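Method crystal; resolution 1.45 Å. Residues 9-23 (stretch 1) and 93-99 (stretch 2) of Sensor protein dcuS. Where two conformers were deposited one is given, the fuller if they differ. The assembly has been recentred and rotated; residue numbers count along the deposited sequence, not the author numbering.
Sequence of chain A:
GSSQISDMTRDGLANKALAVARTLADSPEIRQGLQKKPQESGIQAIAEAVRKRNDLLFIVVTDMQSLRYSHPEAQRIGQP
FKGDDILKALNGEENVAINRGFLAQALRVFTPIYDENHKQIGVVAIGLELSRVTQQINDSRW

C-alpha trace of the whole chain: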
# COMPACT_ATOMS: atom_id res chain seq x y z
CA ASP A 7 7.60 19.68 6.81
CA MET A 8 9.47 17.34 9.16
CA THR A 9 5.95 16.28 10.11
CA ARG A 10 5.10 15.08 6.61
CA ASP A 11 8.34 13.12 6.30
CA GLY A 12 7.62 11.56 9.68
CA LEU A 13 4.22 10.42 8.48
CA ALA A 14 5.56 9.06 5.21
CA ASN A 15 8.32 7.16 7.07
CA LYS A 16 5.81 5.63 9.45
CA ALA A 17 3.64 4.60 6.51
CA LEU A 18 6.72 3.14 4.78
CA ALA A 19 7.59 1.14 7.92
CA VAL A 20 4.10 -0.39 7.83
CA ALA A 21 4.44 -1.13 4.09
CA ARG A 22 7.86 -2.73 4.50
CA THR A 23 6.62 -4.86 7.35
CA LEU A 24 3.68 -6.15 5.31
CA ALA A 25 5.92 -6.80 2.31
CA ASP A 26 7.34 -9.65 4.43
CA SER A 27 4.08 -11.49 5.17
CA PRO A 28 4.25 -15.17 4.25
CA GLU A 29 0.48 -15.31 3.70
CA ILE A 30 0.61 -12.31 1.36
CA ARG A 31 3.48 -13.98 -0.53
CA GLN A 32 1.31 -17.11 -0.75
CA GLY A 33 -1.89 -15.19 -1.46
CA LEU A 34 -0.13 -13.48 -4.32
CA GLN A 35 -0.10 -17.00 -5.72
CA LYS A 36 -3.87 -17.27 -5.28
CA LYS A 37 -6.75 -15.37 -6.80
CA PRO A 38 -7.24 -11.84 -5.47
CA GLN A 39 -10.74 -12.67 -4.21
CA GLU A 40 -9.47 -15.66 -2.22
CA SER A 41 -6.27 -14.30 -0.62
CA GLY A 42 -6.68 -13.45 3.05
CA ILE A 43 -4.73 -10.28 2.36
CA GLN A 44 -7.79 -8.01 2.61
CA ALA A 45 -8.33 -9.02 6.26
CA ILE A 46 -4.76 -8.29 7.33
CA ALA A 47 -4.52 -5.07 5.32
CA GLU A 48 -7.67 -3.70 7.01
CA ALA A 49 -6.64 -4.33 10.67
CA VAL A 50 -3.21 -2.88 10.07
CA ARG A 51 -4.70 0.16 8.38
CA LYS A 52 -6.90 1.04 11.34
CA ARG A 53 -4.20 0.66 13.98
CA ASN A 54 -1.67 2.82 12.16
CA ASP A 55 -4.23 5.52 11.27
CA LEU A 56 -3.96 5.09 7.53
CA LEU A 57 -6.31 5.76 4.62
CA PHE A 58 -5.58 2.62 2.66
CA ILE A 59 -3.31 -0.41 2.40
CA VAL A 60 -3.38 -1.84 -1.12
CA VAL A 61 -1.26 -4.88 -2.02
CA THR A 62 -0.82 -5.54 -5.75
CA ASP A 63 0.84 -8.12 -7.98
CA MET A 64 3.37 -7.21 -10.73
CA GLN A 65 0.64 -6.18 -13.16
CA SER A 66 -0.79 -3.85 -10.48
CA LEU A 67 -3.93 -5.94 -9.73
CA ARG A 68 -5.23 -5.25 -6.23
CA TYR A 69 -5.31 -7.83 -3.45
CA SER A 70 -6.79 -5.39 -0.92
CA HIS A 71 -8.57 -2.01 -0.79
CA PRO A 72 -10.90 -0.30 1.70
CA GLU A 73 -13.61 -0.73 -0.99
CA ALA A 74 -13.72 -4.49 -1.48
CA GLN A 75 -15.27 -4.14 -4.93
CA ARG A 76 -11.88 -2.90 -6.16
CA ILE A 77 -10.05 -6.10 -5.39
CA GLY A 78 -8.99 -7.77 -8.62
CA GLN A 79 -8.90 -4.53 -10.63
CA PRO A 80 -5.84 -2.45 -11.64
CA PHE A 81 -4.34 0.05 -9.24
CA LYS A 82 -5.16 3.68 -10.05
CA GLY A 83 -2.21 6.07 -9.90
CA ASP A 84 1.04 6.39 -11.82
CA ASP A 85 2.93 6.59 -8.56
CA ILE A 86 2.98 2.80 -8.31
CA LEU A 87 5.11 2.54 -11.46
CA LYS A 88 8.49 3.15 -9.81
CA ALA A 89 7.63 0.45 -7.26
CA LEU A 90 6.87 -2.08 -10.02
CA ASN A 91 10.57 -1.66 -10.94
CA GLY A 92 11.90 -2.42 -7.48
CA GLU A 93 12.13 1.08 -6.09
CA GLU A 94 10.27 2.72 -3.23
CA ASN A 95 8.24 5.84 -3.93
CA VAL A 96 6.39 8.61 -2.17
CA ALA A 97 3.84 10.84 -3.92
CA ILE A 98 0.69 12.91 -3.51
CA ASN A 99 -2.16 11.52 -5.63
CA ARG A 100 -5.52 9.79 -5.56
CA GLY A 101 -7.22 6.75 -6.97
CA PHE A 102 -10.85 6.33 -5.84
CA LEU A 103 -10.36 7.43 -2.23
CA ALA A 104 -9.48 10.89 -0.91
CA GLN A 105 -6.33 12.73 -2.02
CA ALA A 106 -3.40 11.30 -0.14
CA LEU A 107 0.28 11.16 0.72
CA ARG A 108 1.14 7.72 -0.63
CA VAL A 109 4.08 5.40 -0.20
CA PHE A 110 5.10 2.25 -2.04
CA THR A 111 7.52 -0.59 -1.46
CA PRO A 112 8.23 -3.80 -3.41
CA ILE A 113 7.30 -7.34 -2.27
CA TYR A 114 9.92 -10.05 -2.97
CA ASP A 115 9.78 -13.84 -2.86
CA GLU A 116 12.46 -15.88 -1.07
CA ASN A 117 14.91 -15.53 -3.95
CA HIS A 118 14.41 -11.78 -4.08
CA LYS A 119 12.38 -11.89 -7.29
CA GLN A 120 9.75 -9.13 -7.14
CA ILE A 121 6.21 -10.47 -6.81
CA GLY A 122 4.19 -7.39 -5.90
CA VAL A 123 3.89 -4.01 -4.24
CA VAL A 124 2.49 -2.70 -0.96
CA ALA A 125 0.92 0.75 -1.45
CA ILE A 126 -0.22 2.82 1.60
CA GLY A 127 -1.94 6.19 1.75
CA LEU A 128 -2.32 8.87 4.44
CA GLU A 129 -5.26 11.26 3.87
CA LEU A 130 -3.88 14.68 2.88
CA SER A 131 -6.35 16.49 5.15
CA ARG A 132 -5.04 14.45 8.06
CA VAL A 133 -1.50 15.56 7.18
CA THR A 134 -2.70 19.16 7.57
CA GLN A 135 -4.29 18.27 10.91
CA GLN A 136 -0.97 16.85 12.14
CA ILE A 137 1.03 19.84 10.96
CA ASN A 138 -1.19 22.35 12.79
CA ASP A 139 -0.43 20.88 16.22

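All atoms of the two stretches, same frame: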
# COMPACT_ATOMS: atom_id res chain seq x y z
N THR A 9 7.15 17.01 9.73
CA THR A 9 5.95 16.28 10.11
C THR A 9 5.51 15.37 8.96
O THR A 9 5.15 14.21 9.18
CB THR A 9 4.80 17.25 10.43
OG1 THR A 9 5.25 18.17 11.44
CG2 THR A 9 3.58 16.50 10.93
N ARG A 10 5.51 15.89 7.74
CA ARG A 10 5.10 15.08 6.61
C ARG A 10 6.06 13.91 6.42
O ARG A 10 5.62 12.78 6.23
CB ARG A 10 5.03 15.88 5.31
CG ARG A 10 4.72 14.99 4.11
CD ARG A 10 4.41 15.78 2.86
NE ARG A 10 5.50 16.67 2.50
CZ ARG A 10 5.56 17.34 1.35
NH1 ARG A 10 4.59 17.20 0.46
NH2 ARG A 10 6.58 18.14 1.10
N ASP A 11 7.36 14.19 6.46
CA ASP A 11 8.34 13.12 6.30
C ASP A 11 8.13 12.05 7.36
O ASP A 11 8.24 10.86 7.06
CB ASP A 11 9.76 13.66 6.40
CG ASP A 11 10.17 14.42 5.15
OD1 ASP A 11 11.31 14.93 5.12
OD2 ASP A 11 9.36 14.50 4.20
N GLY A 12 7.84 12.49 8.58
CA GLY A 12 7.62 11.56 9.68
C GLY A 12 6.47 10.63 9.34
O GLY A 12 6.57 9.42 9.53
N LEU A 13 5.39 11.20 8.83
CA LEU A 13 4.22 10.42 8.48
C LEU A 13 4.51 9.45 7.34
O LEU A 13 4.11 8.28 7.40
CB LEU A 13 3.06 11.35 8.09
CG LEU A 13 2.52 12.14 9.29
CD1 LEU A 13 1.61 13.27 8.80
CD2 LEU A 13 1.76 11.19 10.22
N ALA A 14 5.22 9.91 6.32
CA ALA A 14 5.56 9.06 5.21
C ALA A 14 6.47 7.92 5.69
O ALA A 14 6.31 6.79 5.26
CB ALA A 14 6.24 9.87 4.11
N ASN A 15 7.41 8.21 6.58
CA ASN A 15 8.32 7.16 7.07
C ASN A 15 7.56 6.14 7.89
O ASN A 15 7.87 4.95 7.83
CB ASN A 15 9.44 7.76 7.93
CG ASN A 15 10.41 8.60 7.12
OD1 ASN A 15 10.60 8.37 5.92
ND2 ASN A 15 11.04 9.56 7.77
N LYS A 16 6.58 6.59 8.67
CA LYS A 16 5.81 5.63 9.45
C LYS A 16 5.03 4.74 8.51
O LYS A 16 4.99 3.51 8.69
CB LYS A 16 4.86 6.32 10.43
CG LYS A 16 5.58 6.89 11.64
CD LYS A 16 4.62 7.33 12.72
CE LYS A 16 3.73 8.47 12.29
NZ LYS A 16 2.87 8.94 13.41
N ALA A 17 4.41 5.35 7.50
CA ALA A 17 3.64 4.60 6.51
C ALA A 17 4.57 3.62 5.78
O ALA A 17 4.17 2.47 5.54
CB ALA A 17 3.01 5.56 5.53
N LEU A 18 5.79 4.04 5.43
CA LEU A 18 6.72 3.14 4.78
C LEU A 18 7.11 1.96 5.69
O LEU A 18 7.29 0.84 5.21
CB LEU A 18 7.98 3.89 4.31
CG LEU A 18 8.01 4.27 2.82
CD1 LEU A 18 9.28 5.08 2.59
CD2 LEU A 18 7.97 3.01 1.92
N ALA A 19 7.23 2.21 6.99
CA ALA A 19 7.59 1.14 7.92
C ALA A 19 6.47 0.10 7.93
O ALA A 19 6.73 -1.11 7.92
CB ALA A 19 7.79 1.72 9.32
N VAL A 20 5.22 0.54 7.91
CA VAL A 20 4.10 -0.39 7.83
C VAL A 20 4.16 -1.17 6.50
O VAL A 20 4.03 -2.40 6.50
CB VAL A 20 2.74 0.35 7.93
CG1 VAL A 20 1.56 -0.60 7.74
CG2 VAL A 20 2.65 1.09 9.29
N ALA A 21 4.41 -0.47 5.40
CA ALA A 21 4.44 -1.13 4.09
C ALA A 21 5.54 -2.17 4.01
O ALA A 21 5.32 -3.27 3.53
CB ALA A 21 4.62 -0.07 3.04
N ARG A 22 6.72 -1.83 4.52
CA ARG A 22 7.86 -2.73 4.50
C ARG A 22 7.58 -3.96 5.35
O ARG A 22 7.91 -5.08 4.99
CB ARG A 22 9.11 -2.02 5.03
CG ARG A 22 9.64 -0.95 4.08
CD ARG A 22 10.70 -0.13 4.82
NE ARG A 22 11.35 0.83 3.94
CZ ARG A 22 12.34 1.63 4.31
NH1 ARG A 22 12.81 1.59 5.56
NH2 ARG A 22 12.88 2.48 3.43
N THR A 23 6.93 -3.74 6.49
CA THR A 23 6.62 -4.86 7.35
C THR A 23 5.68 -5.83 6.64
O THR A 23 5.91 -7.06 6.63
CB THR A 23 6.00 -4.34 8.65
OG1 THR A 23 6.94 -3.48 9.30
CG2 THR A 23 5.67 -5.53 9.58
N GLU A 93 11.74 -0.09 -6.85
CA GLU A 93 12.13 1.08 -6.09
C GLU A 93 11.00 1.59 -5.22
O GLU A 93 9.84 1.47 -5.60
CB GLU A 93 12.53 2.20 -7.04
CG GLU A 93 13.89 2.01 -7.71
CD GLU A 93 15.05 2.25 -6.76
OE1 GLU A 93 15.42 1.33 -5.99
OE2 GLU A 93 15.60 3.38 -6.78
N GLU A 94 11.31 2.15 -4.06
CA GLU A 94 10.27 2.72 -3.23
C GLU A 94 9.87 4.06 -3.81
O GLU A 94 10.62 4.66 -4.62
CB GLU A 94 10.77 2.91 -1.80
CG GLU A 94 11.00 1.56 -1.12
CD GLU A 94 11.33 1.65 0.35
OE1 GLU A 94 12.03 2.61 0.76
OE2 GLU A 94 10.89 0.75 1.10
N ASN A 95 8.69 4.54 -3.43
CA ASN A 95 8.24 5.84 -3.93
C ASN A 95 7.29 6.49 -2.94
O ASN A 95 6.65 5.81 -2.12
CB ASN A 95 7.55 5.65 -5.30
CG ASN A 95 7.35 6.95 -6.05
OD1 ASN A 95 8.14 7.89 -5.90
ND2 ASN A 95 6.32 7.00 -6.87
N VAL A 96 7.25 7.81 -3.00
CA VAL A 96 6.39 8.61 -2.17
C VAL A 96 5.82 9.69 -3.11
O VAL A 96 6.56 10.32 -3.88
CB VAL A 96 7.20 9.29 -1.02
CG1 VAL A 96 6.26 10.14 -0.14
CG2 VAL A 96 7.91 8.23 -0.17
N ALA A 97 4.51 9.88 -3.04
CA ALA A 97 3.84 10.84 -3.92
C ALA A 97 2.54 11.34 -3.33
O ALA A 97 2.01 10.78 -2.37
CB ALA A 97 3.54 10.15 -5.27
N ILE A 98 2.00 12.41 -3.92
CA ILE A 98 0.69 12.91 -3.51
C ILE A 98 -0.21 12.62 -4.72
O ILE A 98 0.07 13.03 -5.86
CB ILE A 98 0.74 14.43 -3.21
CG1 ILE A 98 1.62 14.64 -1.97
CG2 ILE A 98 -0.66 14.96 -3.01
CD1 ILE A 98 1.88 16.08 -1.62
N ASN A 99 -1.29 11.88 -4.51
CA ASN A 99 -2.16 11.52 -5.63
C ASN A 99 -3.47 10.96 -5.10
O ASN A 99 -3.76 11.05 -3.89
CB ASN A 99 -1.44 10.42 -6.47
CG ASN A 99 -1.94 10.33 -7.92
OD1 ASN A 99 -2.75 11.14 -8.36
ND2 ASN A 99 -1.44 9.35 -8.64

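Residues 9-23 lie within a longer helix, its backbone held by regular i to i+4 hydrogen bonds such as Leu18 N to Ala14 O at 2.8 Å. Residues 95-99 form a strand, entered through the extended residues Glu93 and Glu94. The two axes come no closer than 10.4 Å, and their N-to-C directions differ by 125°, so the strand runs obliquely back along the helix. No backbone hydrogen bond links the two; side chains make the whole contact, which buries a modest 286 Å².

The helix meets the strand with residues spaced four apart: Arg10, Ala14, Leu18 and Arg22, about one turn each. On the other side the contacts come from alternate positions, Glu94, Val96 and Ile98, as the extended backbone dictates, while Asn95 directs its CB away. The order is reversed, with Arg22 meeting Glu94 and Arg10 meeting Ile98.

The backbones draw nearest where the helix carries its smallest contacting side chain: Ala14 CA is 7.4 Å from Val96 CA. Val96, with chi1 t, spreads its two methyls between neighbouring turns, CG1 lying 4.3 Å from Ala14 CB and CG2 4.4 Å from Leu18 CD1. These are loose apolar contacts.

The polar bonds between the stretches are all at one end. Arg22 starts sideways, but its extended chain carries the guanidinium to Glu94 in a two-pronged salt bridge: Arg22 NE donates to Glu94 OE2 at 2.9 Å, and Arg22 NH2 to Glu94 OE1 at 2.8 Å, both nearly linear. The carboxylate meets the edge of the guanidinium, near its plane, where the N-H bonds point. Leu18 CD2 packs 3.8 Å from Glu94 OE2, flanking the ion pair with a methyl.

At the far end Arg10 finds no acid in the strand stretch; its NH2 is hydrogen-bonded elsewhere in the structure. Arg10 NH1 lies 3.6 Å from Ile98 CD1, a van der Waals contact at the guanidinium edge.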